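Local coordinates for uncharacterized protein (Leishmania major, PDB 2B4W) that is of unknown function but belongs to a family grouped with beta-fructosidase-like proteins, which suggests a beta-propeller fold and possibly a role linked to carbohydrates, at residues Tyr28-Ser34 and Tyr46-Arg52; Phe22-Tyr28 and His59-Phe63; Pro179-Ile183 and Ser235-Thr239; Leu198-Gly204 and Phe229-Pro233. All coordinates share one frame; numbering follows the deposited sequence.

Overall arrangement
From the N terminus, contact 2 opens first, at 22-28, on the last residues of strand 16-23 and the loop after it. Contact 1 opens from the shared Y28 and closes at 46-52, before contact 2 closes at 59-63, so the shorter loop lies within the longer one. Their centres are 7 Å apart, and strands 42-50 and 59-67 are neighbours in one mixed sheet. Contact 3 opens much later, at 179-183, and closes at 235-239, linking strand 180-181 of one sheet to 238-245 of the next. Contact 4 (198-204 with 229-233) falls between these ends, within the latter sheet. This second group lies across the chain's centre, contacts 1 and 4 about 30 Å apart between centres.

Contact 1 (Tyr28-Ser34 and Tyr46-Arg52); sequences YDVYNCS and YGRVEKR
D29, V30 and Y31 pair antiparallel with E50, V49 and R48; the axes of strand segments 29-31 and 46-50 approach to 4.7 Å at 142°. D29/E50 and Y31/R48 are hydrogen-bonded pairs, with Y31 N 2.9 Å from R48 O, and V30/V49 between them is non-hydrogen-bonded. Past N32 the contact resumes as S34 N donates to Y46 O (2.8 Å) and S34 OG accepts from Y46 N.

Y31, R48 and E50 interlock on one sheet face. The extended R48 chain, CG anti to the backbone N (chi1 165°), lays CD over the Y31 ring, 3.8 Å from its centroid, a CH-pi contact; R48 NH1 goes on to D83. Y31 OH donates to E50 OE1 (2.6 Å) from above the carboxylate plane, and K256 NZ also pairs with that oxygen. At the strand end R52 NE uses the syn lone pair of D29 OD2 at 2.9 Å, a salt bridge whose carboxylate and guanidinium planes lie only 27° apart. Separately, Y28 CB rests on V49 CG1 (3.5 Å).

Strand 42-50 is bonded on its other edge to strand 59-67, G47 with R61 and V49 with H59, while the Y46 ring packs among F37, W79 and F95.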
loop_
_atom_site.group_PDB
_atom_site.type_symbol
_atom_site.label_atom_id
_atom_site.label_comp_id
_atom_site.label_asym_id
_atom_site.label_seq_id
_atom_site.Cartn_x
_atom_site.Cartn_y
_atom_site.Cartn_z
ATOM N N TYR A 28 1.711 10.290 -19.103
ATOM C CA TYR A 28 1.227 9.209 -18.258
ATOM C C TYR A 28 0.585 9.671 -16.957
ATOM O O TYR A 28 0.876 10.726 -16.408
ATOM C CB TYR A 28 2.361 8.258 -17.893
ATOM C CG TYR A 28 2.876 7.416 -19.021
ATOM C CD1 TYR A 28 3.828 7.949 -19.890
ATOM C CD2 TYR A 28 2.433 6.119 -19.211
ATOM C CE1 TYR A 28 4.303 7.168 -20.925
ATOM C CE2 TYR A 28 2.914 5.335 -20.256
ATOM C CZ TYR A 28 3.845 5.881 -21.104
ATOM O OH TYR A 28 4.344 5.122 -22.146
ATOM N N ASP A 29 -0.304 8.814 -16.459
ATOM C CA ASP A 29 -0.791 8.905 -15.093
ATOM C C ASP A 29 0.210 8.140 -14.215
ATOM O O ASP A 29 0.871 7.209 -14.685
ATOM C CB ASP A 29 -2.166 8.296 -14.907
ATOM C CG ASP A 29 -3.316 9.165 -15.352
ATOM O OD1 ASP A 29 -3.104 10.381 -15.502
ATOM O OD2 ASP A 29 -4.424 8.629 -15.555
ATOM N N VAL A 30 0.296 8.540 -12.969
ATOM C CA VAL A 30 1.090 7.873 -11.948
ATOM C C VAL A 30 0.204 7.723 -10.718
ATOM O O VAL A 30 -0.330 8.738 -10.277
ATOM C CB VAL A 30 2.353 8.649 -11.560
ATOM C CG1 VAL A 30 3.077 7.855 -10.469
ATOM C CG2 VAL A 30 3.249 8.889 -12.760
ATOM N N TYR A 31 0.026 6.518 -10.215
ATOM C CA TYR A 31 -0.942 6.297 -9.145
ATOM C C TYR A 31 -0.579 4.994 -8.433
ATOM O O TYR A 31 0.448 4.451 -8.807
ATOM C CB TYR A 31 -2.360 6.294 -9.672
ATOM C CG TYR A 31 -2.771 5.240 -10.652
ATOM C CD1 TYR A 31 -2.431 5.289 -12.002
ATOM C CD2 TYR A 31 -3.534 4.173 -10.217
ATOM C CE1 TYR A 31 -2.855 4.280 -12.843
ATOM C CE2 TYR A 31 -3.959 3.165 -11.046
ATOM C CZ TYR A 31 -3.607 3.230 -12.380
ATOM O OH TYR A 31 -4.031 2.218 -13.213
ATOM N N ASN A 32 -1.395 4.625 -7.472
ATOM C CA ASN A 32 -1.217 3.506 -6.570
ATOM C C ASN A 32 0.265 3.228 -6.307
ATOM O O ASN A 32 0.823 2.180 -6.615
ATOM C CB ASN A 32 -1.920 2.281 -7.137
ATOM C CG ASN A 32 -3.422 2.478 -7.217
ATOM O OD1 ASN A 32 -3.982 3.473 -6.759
ATOM N ND2 ASN A 32 -4.088 1.494 -7.805
ATOM N N CYS A 33 0.904 4.226 -5.714
ATOM C CA CYS A 33 2.345 4.162 -5.451
ATOM C C CYS A 33 2.640 3.217 -4.302
ATOM O O CYS A 33 1.739 2.812 -3.561
ATOM C CB CYS A 33 2.828 5.568 -5.130
ATOM S SG CYS A 33 2.786 6.688 -6.568
ATOM N N SER A 34 3.924 2.891 -4.130
ATOM C CA SER A 34 4.333 2.286 -2.870
ATOM C C SER A 34 4.276 3.331 -1.761
ATOM O O SER A 34 4.102 4.532 -2.018
ATOM C CB SER A 34 5.752 1.737 -2.913
ATOM O OG SER A 34 6.684 2.734 -3.216
ATOM N N TYR A 46 8.037 4.301 -5.485
ATOM C CA TYR A 46 7.688 3.582 -6.709
ATOM C C TYR A 46 6.272 3.971 -7.123
ATOM O O TYR A 46 5.383 4.062 -6.276
ATOM C CB TYR A 46 7.721 2.064 -6.548
ATOM C CG TYR A 46 9.083 1.502 -6.260
ATOM C CD1 TYR A 46 10.025 1.289 -7.260
ATOM C CD2 TYR A 46 9.405 1.177 -4.949
ATOM C CE1 TYR A 46 11.281 0.766 -6.971
ATOM C CE2 TYR A 46 10.644 0.663 -4.660
ATOM C CZ TYR A 46 11.572 0.459 -5.662
ATOM O OH TYR A 46 12.779 -0.056 -5.283
ATOM N N GLY A 47 6.057 4.178 -8.409
ATOM C CA GLY A 47 4.735 4.486 -8.919
ATOM C C GLY A 47 4.327 3.556 -10.055
ATOM O O GLY A 47 5.135 3.018 -10.813
ATOM N N ARG A 48 3.015 3.399 -10.129
ATOM C CA ARG A 48 2.385 2.680 -11.235
ATOM C C ARG A 48 2.111 3.704 -12.321
ATOM O O ARG A 48 1.440 4.718 -12.053
ATOM C CB ARG A 48 1.146 1.953 -10.767
ATOM C CG ARG A 48 0.160 1.437 -11.771
ATOM C CD ARG A 48 -1.181 1.029 -11.138
ATOM N NE ARG A 48 -1.986 0.331 -12.102
ATOM C CZ ARG A 48 -2.995 -0.481 -12.040
ATOM N NH1 ARG A 48 -3.595 -0.867 -10.937
ATOM N NH2 ARG A 48 -3.471 -0.960 -13.199
ATOM N N VAL A 49 2.710 3.511 -13.460
ATOM C CA VAL A 49 2.704 4.364 -14.624
ATOM C C VAL A 49 1.914 3.732 -15.779
ATOM O O VAL A 49 2.204 2.677 -16.324
ATOM C CB VAL A 49 4.138 4.684 -15.067
ATOM C CG1 VAL A 49 4.138 5.804 -16.094
ATOM C CG2 VAL A 49 4.938 5.067 -13.827
ATOM N N GLU A 50 0.856 4.447 -16.152
ATOM C CA GLU A 50 -0.078 3.977 -17.161
ATOM C C GLU A 50 -0.798 5.175 -17.769
ATOM O O GLU A 50 -1.105 6.166 -17.105
ATOM C CB GLU A 50 -0.991 2.956 -16.518
ATOM C CG GLU A 50 -2.132 2.408 -17.374
ATOM C CD GLU A 50 -2.968 1.441 -16.554
ATOM O OE1 GLU A 50 -3.840 1.889 -15.798
ATOM O OE2 GLU A 50 -2.755 0.219 -16.645
ATOM N N LYS A 51 -1.030 5.038 -19.064
ATOM C CA LYS A 51 -1.850 5.894 -19.904
ATOM C C LYS A 51 -3.273 5.940 -19.391
ATOM O O LYS A 51 -3.893 4.929 -19.052
ATOM C CB LYS A 51 -1.807 5.369 -21.348
ATOM C CG LYS A 51 -0.852 6.160 -22.228
ATOM C CD LYS A 51 -1.028 5.941 -23.715
ATOM C CE LYS A 51 -2.415 6.051 -24.292
ATOM N NZ LYS A 51 -2.631 7.026 -25.394
ATOM N N ARG A 52 -3.833 7.148 -19.296
ATOM C CA ARG A 52 -5.151 7.208 -18.712
ATOM C C ARG A 52 -6.220 6.507 -19.554
ATOM O O ARG A 52 -7.183 5.956 -19.004
ATOM C CB ARG A 52 -5.628 8.650 -18.467
ATOM C CG ARG A 52 -6.832 8.508 -17.534
ATOM C CD ARG A 52 -7.388 9.803 -17.033
ATOM N NE ARG A 52 -6.433 10.606 -16.286
ATOM C CZ ARG A 52 -6.618 11.886 -15.996
ATOM N NH1 ARG A 52 -7.722 12.506 -16.391
ATOM N NH2 ARG A 52 -5.679 12.520 -15.312
#

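Contact 2 (Phe22-Tyr28 and His59-Phe63); sequences FKGVDGY and HVRLF
F22 on F63, V25 on F63 and Y28 on H59 make this a side-chain contact, with no hydrogen bond between the segments, within a mixed beta-sheet in what is probably a five-bladed beta-propeller, as in the beta-fructosidase clan. The evidence lies in the spacing: the nearest CA pair, F22 and F63, is 8.1 Å apart, too far for strand pairing. Strands 16-23 and 59-67 instead both bond to strand 70-73, the first parallel and the second antiparallel.

The main element is a T-shaped pair. F22 turns its edge to the face of F63, the planes at 67° and the centroids 4.9 Å apart; CD2 of F22 stands above that face toward its rim, 3.7 Å from F63 CD2. V25 and F63 approach from opposite directions, V25 CG1 lying 3.9 Å from F63 CE2. That branch lies anti to the carbonyl carbon (chi1 -57°), which points it across to the other segment. V30 of contact 1 touches F22, V25 and F63, and so joins the two contacts in one apolar cluster.

A type II beta turn from V25 to Y28, with Y28 N bonded to V25 O at 3.1 Å, reverses the chain. R61 slides past V25 in the opposite sense, its NH1 near V25 CG1, while its NH2 bonds to V74 O, just after strand 70-73. At the end of the turn, H59 directs its edge toward the Y28 face in an offset edge-to-face pair, planes at 83°, with H59 CE1 4.1 Å from Y28 CE2.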
loop_
_atom_site.group_PDB
_atom_site.type_symbol
_atom_site.label_atom_id
_atom_site.label_comp_id
_atom_site.label_asym_id
_atom_site.label_seq_id
_atom_site.Cartn_x
_atom_site.Cartn_y
_atom_site.Cartn_z
ATOM N N PHE A 22 4.640 14.559 -10.563
ATOM C CA PHE A 22 5.634 13.623 -11.070
ATOM C C PHE A 22 6.226 14.181 -12.372
ATOM O O PHE A 22 5.446 14.704 -13.159
ATOM C CB PHE A 22 5.072 12.224 -11.316
ATOM C CG PHE A 22 4.580 11.527 -10.063
ATOM C CD1 PHE A 22 3.281 11.686 -9.620
ATOM C CD2 PHE A 22 5.436 10.727 -9.343
ATOM C CE1 PHE A 22 2.865 11.034 -8.474
ATOM C CE2 PHE A 22 5.019 10.071 -8.204
ATOM C CZ PHE A 22 3.729 10.230 -7.751
ATOM N N LYS A 23 7.533 14.064 -12.544
ATOM C CA LYS A 23 8.300 14.523 -13.687
ATOM C C LYS A 23 9.099 13.403 -14.321
ATOM O O LYS A 23 9.544 12.461 -13.685
ATOM C CB LYS A 23 9.245 15.661 -13.316
ATOM C CG LYS A 23 8.572 16.943 -12.865
ATOM C CD LYS A 23 9.528 17.770 -12.004
ATOM C CE LYS A 23 9.651 19.177 -12.578
ATOM N NZ LYS A 23 8.304 19.807 -12.719
ATOM N N GLY A 24 9.270 13.580 -15.622
ATOM C CA GLY A 24 9.929 12.616 -16.465
ATOM C C GLY A 24 8.954 11.542 -16.929
ATOM O O GLY A 24 9.356 10.540 -17.527
ATOM N N VAL A 25 7.652 11.682 -16.671
ATOM C CA VAL A 25 6.743 10.687 -17.272
ATOM C C VAL A 25 5.557 11.390 -17.907
ATOM O O VAL A 25 4.407 10.981 -17.740
ATOM C CB VAL A 25 6.243 9.643 -16.263
ATOM C CG1 VAL A 25 7.431 8.928 -15.625
ATOM C CG2 VAL A 25 5.365 10.288 -15.204
ATOM N N ASP A 26 5.848 12.473 -18.625
ATOM C CA ASP A 26 4.814 13.257 -19.297
ATOM C C ASP A 26 3.902 12.397 -20.155
ATOM O O ASP A 26 4.334 11.493 -20.869
ATOM C CB ASP A 26 5.514 14.335 -20.133
ATOM C CG ASP A 26 6.195 15.379 -19.266
ATOM O OD1 ASP A 26 5.925 15.455 -18.046
ATOM O OD2 ASP A 26 7.017 16.135 -19.824
ATOM N N GLY A 27 2.585 12.593 -20.120
ATOM C CA GLY A 27 1.739 11.779 -20.985
ATOM C C GLY A 27 1.088 10.636 -20.236
ATOM O O GLY A 27 0.062 10.115 -20.687
ATOM N N TYR A 28 1.711 10.290 -19.103
ATOM C CA TYR A 28 1.227 9.209 -18.258
ATOM C C TYR A 28 0.585 9.671 -16.957
ATOM O O TYR A 28 0.876 10.726 -16.408
ATOM C CB TYR A 28 2.361 8.258 -17.893
ATOM C CG TYR A 28 2.876 7.416 -19.021
ATOM C CD1 TYR A 28 3.828 7.949 -19.890
ATOM C CD2 TYR A 28 2.433 6.119 -19.211
ATOM C CE1 TYR A 28 4.303 7.168 -20.925
ATOM C CE2 TYR A 28 2.914 5.335 -20.256
ATOM C CZ TYR A 28 3.845 5.881 -21.104
ATOM O OH TYR A 28 4.344 5.122 -22.146
ATOM N N HIS A 59 3.495 -0.126 -16.189
ATOM C CA HIS A 59 4.823 -0.540 -15.784
ATOM C C HIS A 59 5.117 0.191 -14.466
ATOM O O HIS A 59 4.321 1.040 -14.064
ATOM C CB HIS A 59 5.868 -0.238 -16.849
ATOM C CG HIS A 59 6.022 1.226 -17.121
ATOM N ND1 HIS A 59 5.083 1.976 -17.778
ATOM C CD2 HIS A 59 7.015 2.081 -16.810
ATOM C CE1 HIS A 59 5.486 3.226 -17.872
ATOM N NE2 HIS A 59 6.680 3.330 -17.286
ATOM N N VAL A 60 6.213 -0.132 -13.807
ATOM C CA VAL A 60 6.546 0.559 -12.572
ATOM C C VAL A 60 7.847 1.335 -12.744
ATOM O O VAL A 60 8.833 0.839 -13.289
ATOM C CB VAL A 60 6.731 -0.383 -11.369
ATOM C CG1 VAL A 60 7.508 0.352 -10.273
ATOM C CG2 VAL A 60 5.398 -0.915 -10.875
ATOM N N ARG A 61 7.842 2.577 -12.277
ATOM C CA ARG A 61 9.071 3.357 -12.238
ATOM C C ARG A 61 9.480 3.679 -10.797
ATOM O O ARG A 61 8.668 3.656 -9.871
ATOM C CB ARG A 61 8.925 4.653 -13.025
ATOM C CG ARG A 61 8.774 4.452 -14.527
ATOM C CD ARG A 61 10.002 3.884 -15.187
ATOM N NE ARG A 61 11.099 4.806 -15.372
ATOM C CZ ARG A 61 11.250 5.943 -16.008
ATOM N NH1 ARG A 61 10.296 6.555 -16.697
ATOM N NH2 ARG A 61 12.454 6.509 -15.954
ATOM N N LEU A 62 10.755 3.982 -10.635
ATOM C CA LEU A 62 11.289 4.495 -9.379
ATOM C C LEU A 62 11.414 6.018 -9.536
ATOM O O LEU A 62 11.988 6.403 -10.551
ATOM C CB LEU A 62 12.649 3.908 -9.040
ATOM C CG LEU A 62 13.363 4.423 -7.784
ATOM C CD1 LEU A 62 12.692 3.921 -6.506
ATOM C CD2 LEU A 62 14.830 4.015 -7.835
ATOM N N PHE A 63 10.897 6.762 -8.562
ATOM C CA PHE A 63 11.010 8.194 -8.468
ATOM C C PHE A 63 11.747 8.666 -7.194
ATOM O O PHE A 63 11.568 8.144 -6.085
ATOM C CB PHE A 63 9.648 8.878 -8.455
ATOM C CG PHE A 63 8.743 8.560 -9.633
ATOM C CD1 PHE A 63 8.037 7.378 -9.663
ATOM C CD2 PHE A 63 8.615 9.468 -10.665
ATOM C CE1 PHE A 63 7.216 7.093 -10.753
ATOM C CE2 PHE A 63 7.789 9.212 -11.737
ATOM C CZ PHE A 63 7.106 8.018 -11.762
#

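Contact 3 (Pro179-Ile183 and Ser235-Thr239)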
loop_
_atom_site.group_PDB
_atom_site.type_symbol
_atom_site.label_atom_id
_atom_site.label_comp_id
_atom_site.label_asym_id
_atom_site.label_seq_id
_atom_site.Cartn_x
_atom_site.Cartn_y
_atom_site.Cartn_z
ATOM N N PRO A 179 -5.294 -18.575 6.855
ATOM C CA PRO A 179 -6.677 -18.495 7.331
ATOM C C PRO A 179 -7.100 -17.025 7.314
ATOM O O PRO A 179 -6.236 -16.163 7.449
ATOM C CB PRO A 179 -6.650 -18.994 8.770
ATOM C CG PRO A 179 -5.318 -19.634 8.929
ATOM C CD PRO A 179 -4.397 -18.912 7.973
ATOM N N PRO A 180 -8.402 -16.855 7.136
ATOM C CA PRO A 180 -9.016 -15.538 7.049
ATOM C C PRO A 180 -9.075 -14.830 8.390
ATOM O O PRO A 180 -9.142 -15.408 9.465
ATOM C CB PRO A 180 -10.448 -15.845 6.584
ATOM C CG PRO A 180 -10.696 -17.207 7.160
ATOM C CD PRO A 180 -9.396 -17.938 6.986
ATOM N N LEU A 181 -9.054 -13.498 8.285
ATOM C CA LEU A 181 -9.345 -12.665 9.428
ATOM C C LEU A 181 -10.739 -12.071 9.138
ATOM O O LEU A 181 -11.067 -11.960 7.957
ATOM C CB LEU A 181 -8.344 -11.559 9.670
ATOM C CG LEU A 181 -6.865 -11.903 9.850
ATOM C CD1 LEU A 181 -6.013 -10.653 9.725
ATOM C CD2 LEU A 181 -6.618 -12.568 11.186
ATOM N N ASP A 182 -11.386 -11.762 10.230
ATOM C CA ASP A 182 -12.668 -11.138 10.409
ATOM C C ASP A 182 -12.608 -9.640 10.151
ATOM O O ASP A 182 -12.564 -8.902 11.143
ATOM C CB ASP A 182 -13.133 -11.368 11.859
ATOM C CG ASP A 182 -14.646 -11.225 11.942
ATOM O OD1 ASP A 182 -15.271 -11.133 10.860
ATOM O OD2 ASP A 182 -15.131 -11.211 13.091
ATOM N N ILE A 183 -12.574 -9.253 8.888
ATOM C CA ILE A 183 -12.389 -7.862 8.491
ATOM C C ILE A 183 -13.439 -7.434 7.465
ATOM O O ILE A 183 -14.147 -6.458 7.710
ATOM C CB ILE A 183 -10.995 -7.573 7.907
ATOM C CG1 ILE A 183 -9.800 -8.052 8.733
ATOM C CG2 ILE A 183 -10.840 -6.075 7.637
ATOM C CD1 ILE A 183 -8.481 -8.020 7.993
ATOM N N SER A 235 -3.805 -13.593 18.931
ATOM C CA SER A 235 -5.234 -13.827 19.133
ATOM C C SER A 235 -5.968 -13.623 17.818
ATOM O O SER A 235 -7.100 -14.063 17.642
ATOM C CB SER A 235 -5.781 -12.910 20.217
ATOM O OG SER A 235 -5.662 -11.543 19.902
ATOM N N ARG A 236 -5.301 -12.943 16.883
ATOM C CA ARG A 236 -5.946 -12.659 15.606
ATOM C C ARG A 236 -7.152 -11.743 15.764
ATOM O O ARG A 236 -7.958 -11.608 14.842
ATOM C CB ARG A 236 -6.356 -13.969 14.945
ATOM C CG ARG A 236 -5.246 -14.987 14.822
ATOM C CD ARG A 236 -5.625 -16.139 13.904
ATOM N NE ARG A 236 -6.189 -15.792 12.613
ATOM C CZ ARG A 236 -5.634 -15.838 11.415
ATOM N NH1 ARG A 236 -4.380 -16.238 11.221
ATOM N NH2 ARG A 236 -6.314 -15.476 10.330
ATOM N N ALA A 237 -7.296 -11.094 16.904
ATOM C CA ALA A 237 -8.317 -10.082 17.142
ATOM C C ALA A 237 -8.084 -8.808 16.319
ATOM O O ALA A 237 -6.937 -8.395 16.160
ATOM C CB ALA A 237 -8.386 -9.703 18.615
ATOM N N ILE A 238 -9.170 -8.215 15.832
ATOM C CA ILE A 238 -9.169 -7.008 15.019
ATOM C C ILE A 238 -9.793 -5.838 15.781
ATOM O O ILE A 238 -10.913 -5.914 16.279
ATOM C CB ILE A 238 -9.917 -7.190 13.690
ATOM C CG1 ILE A 238 -9.391 -8.326 12.810
ATOM C CG2 ILE A 238 -9.914 -5.885 12.925
ATOM C CD1 ILE A 238 -7.897 -8.220 12.543
ATOM N N THR A 239 -9.040 -4.748 15.904
ATOM C CA THR A 239 -9.426 -3.579 16.656
ATOM C C THR A 239 -9.072 -2.286 15.930
ATOM O O THR A 239 -8.265 -2.241 14.996
ATOM C CB THR A 239 -8.755 -3.579 18.046
ATOM O OG1 THR A 239 -7.325 -3.595 17.907
ATOM C CG2 THR A 239 -9.137 -4.827 18.846
HETATM O O HOH W 1 -9.057 -15.442 12.824
HETATM O O HOH W 2 -9.609 -12.126 12.951
#
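R236 reaches P179, P180 and L181 because its chain, extended at chi2, bends at chi3 (49°) and carries the guanidinium to their backbone, while L181, with CG anti to its carbonyl carbon (chi1 -56°), turns its branches back toward R236 and I238. The contact joins the outermost strands of two antiparallel sheets, the short, weakly bonded strand at about 180-181 in one and 238-245 in the next along the chain, probably adjacent blades of a beta-propeller.

R236 NH2 donates to two carbonyls, P179 O and P180 O, each at 3.0 Å; both bonds are weak, at N-H...O angles near 140°. P179 CB lies over one face of the guanidinium and L181 CD2 over the opposite face, with P180 O at the edge. R236 NH1 bonds to F161 O, so the group also reaches strand 159-164, which restricts its rotation further.

Beside it I238 supplies an apolar patch: its CD1 is 4.2 Å from L181 CD1 and its CG1 is 4.1 Å from I183 CG1, with L231 touching both L181 and I238. One water accepts from R236 NE (2.9 Å) and donates weakly to P180 O; another accepts from D182 N and donates to R236 O at 2.6 Å.

Contact 4 (Leu198-Gly204 and Phe229-Pro233)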
loop_
_atom_site.group_PDB
_atom_site.type_symbol
_atom_site.label_atom_id
_atom_site.label_comp_id
_atom_site.label_asym_id
_atom_site.label_seq_id
_atom_site.Cartn_x
_atom_site.Cartn_y
_atom_site.Cartn_z
ATOM N N LEU A 198 3.994 -2.372 15.553
ATOM C CA LEU A 198 3.772 -1.461 16.658
ATOM C C LEU A 198 4.489 -1.908 17.913
ATOM O O LEU A 198 4.638 -3.097 18.174
ATOM C CB LEU A 198 2.260 -1.377 16.946
ATOM C CG LEU A 198 1.395 -0.987 15.747
ATOM C CD1 LEU A 198 -0.071 -0.813 16.141
ATOM C CD2 LEU A 198 1.930 0.290 15.118
ATOM N N SER A 199 4.913 -0.968 18.743
ATOM C CA SER A 199 5.594 -1.256 19.982
ATOM C C SER A 199 4.838 -2.233 20.878
ATOM O O SER A 199 5.464 -2.848 21.753
ATOM C CB SER A 199 5.817 0.051 20.767
ATOM O OG SER A 199 4.517 0.459 21.160
ATOM N N SER A 200 3.544 -2.426 20.689
ATOM C CA SER A 200 2.728 -3.386 21.406
ATOM C C SER A 200 2.921 -4.828 20.951
ATOM O O SER A 200 2.462 -5.751 21.632
ATOM C CB SER A 200 1.246 -3.017 21.233
ATOM O OG SER A 200 0.967 -2.674 19.900
ATOM N N GLY A 201 3.566 -5.009 19.803
ATOM C CA GLY A 201 3.738 -6.332 19.226
ATOM C C GLY A 201 2.628 -6.657 18.239
ATOM O O GLY A 201 2.651 -7.617 17.479
ATOM N N LYS A 202 1.605 -5.837 18.253
ATOM C CA LYS A 202 0.459 -5.822 17.388
ATOM C C LYS A 202 0.852 -5.241 16.024
ATOM O O LYS A 202 1.938 -4.694 15.846
ATOM C CB LYS A 202 -0.719 -4.992 17.920
ATOM C CG LYS A 202 -1.209 -5.446 19.286
ATOM C CD LYS A 202 -2.662 -5.052 19.507
ATOM C CE LYS A 202 -3.197 -5.586 20.829
ATOM N NZ LYS A 202 -2.119 -5.937 21.798
ATOM N N VAL A 203 -0.060 -5.384 15.075
ATOM C CA VAL A 203 0.226 -4.938 13.712
ATOM C C VAL A 203 -0.747 -3.863 13.246
ATOM O O VAL A 203 -1.948 -4.082 13.177
ATOM C CB VAL A 203 0.183 -6.122 12.729
ATOM C CG1 VAL A 203 0.383 -5.627 11.300
ATOM C CG2 VAL A 203 1.234 -7.165 13.092
ATOM N N GLY A 204 -0.183 -2.707 12.932
ATOM C CA GLY A 204 -0.893 -1.611 12.332
ATOM C C GLY A 204 -1.009 -1.801 10.828
ATOM O O GLY A 204 -0.011 -1.795 10.109
ATOM N N PHE A 229 -6.752 -0.632 10.593
ATOM C CA PHE A 229 -7.108 -1.471 11.709
ATOM C C PHE A 229 -5.837 -1.986 12.383
ATOM O O PHE A 229 -4.734 -1.882 11.844
ATOM C CB PHE A 229 -7.986 -2.657 11.284
ATOM C CG PHE A 229 -7.328 -3.523 10.224
ATOM C CD1 PHE A 229 -7.497 -3.200 8.885
ATOM C CD2 PHE A 229 -6.555 -4.616 10.552
ATOM C CE1 PHE A 229 -6.885 -3.974 7.918
ATOM C CE2 PHE A 229 -5.925 -5.384 9.596
ATOM C CZ PHE A 229 -6.121 -5.050 8.270
ATOM N N VAL A 230 -6.040 -2.564 13.563
ATOM C CA VAL A 230 -4.910 -3.168 14.266
ATOM C C VAL A 230 -5.230 -4.648 14.449
ATOM O O VAL A 230 -6.364 -4.998 14.769
ATOM C CB VAL A 230 -4.614 -2.491 15.607
ATOM C CG1 VAL A 230 -3.511 -3.189 16.374
ATOM C CG2 VAL A 230 -4.224 -1.035 15.371
ATOM N N LEU A 231 -4.195 -5.433 14.207
ATOM C CA LEU A 231 -4.238 -6.867 14.290
ATOM C C LEU A 231 -3.393 -7.366 15.448
ATOM O O LEU A 231 -2.245 -6.954 15.587
ATOM C CB LEU A 231 -3.685 -7.516 13.005
ATOM C CG LEU A 231 -3.312 -8.993 13.218
ATOM C CD1 LEU A 231 -4.592 -9.813 13.273
ATOM C CD2 LEU A 231 -2.367 -9.505 12.140
ATOM N N ASP A 232 -3.982 -8.264 16.226
ATOM C CA ASP A 232 -3.139 -9.012 17.152
ATOM C C ASP A 232 -2.735 -10.319 16.478
ATOM O O ASP A 232 -3.599 -11.155 16.233
ATOM C CB ASP A 232 -3.850 -9.257 18.475
ATOM C CG ASP A 232 -2.914 -9.826 19.531
ATOM O OD1 ASP A 232 -2.340 -10.903 19.269
ATOM O OD2 ASP A 232 -2.780 -9.182 20.587
ATOM N N PRO A 233 -1.444 -10.473 16.198
ATOM C CA PRO A 233 -0.976 -11.554 15.332
ATOM C C PRO A 233 -1.152 -12.906 16.021
ATOM O O PRO A 233 -1.070 -13.952 15.378
ATOM C CB PRO A 233 0.493 -11.223 15.078
ATOM C CG PRO A 233 0.905 -10.254 16.124
ATOM C CD PRO A 233 -0.336 -9.656 16.712
#
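V203 and L231 meet through their peptide groups. V203 N lies in the carbonyl plane of L231 at 2.7 Å from its O, with an N-H...O angle of 163°, whereas L231 N comes to V203 O (2.8 Å) tilted 17° from the carbonyl plane of V203. The D232 carboxylate is used at both oxygens: OD2 makes a salt bridge with K202 NZ (3.5 Å), and OD1 accepts from Q234 N and S235 N, which helps hold the carboxylate at the start of the loop leading to strand 238-245. Against the P233 ring stands G201 O, 3.4 Å from its CG.

Beyond these, the apolar groups divide between the two sheet faces. V230 CG1, anti to the backbone N (chi1 176°), crosses the K202 chain 3.7 Å from its CB and also touches L198 CD1 at 4.2 Å. On the other face V203 CB and L231 CB are 4.1 Å apart, and L231 in turn packs on I238 of the next strand.

Before K202 a type I turn from L198 to G201, closed by G201 N to L198 O, links strand 188-198 to strand 203-211. With the V203/L231 hydrogen-bonded pair and the adjoining non-hydrogen-bonded G204/V230 pair, this is the open end of an antiparallel beta hairpin, 203-211 with 223-231, in an up-and-down meander.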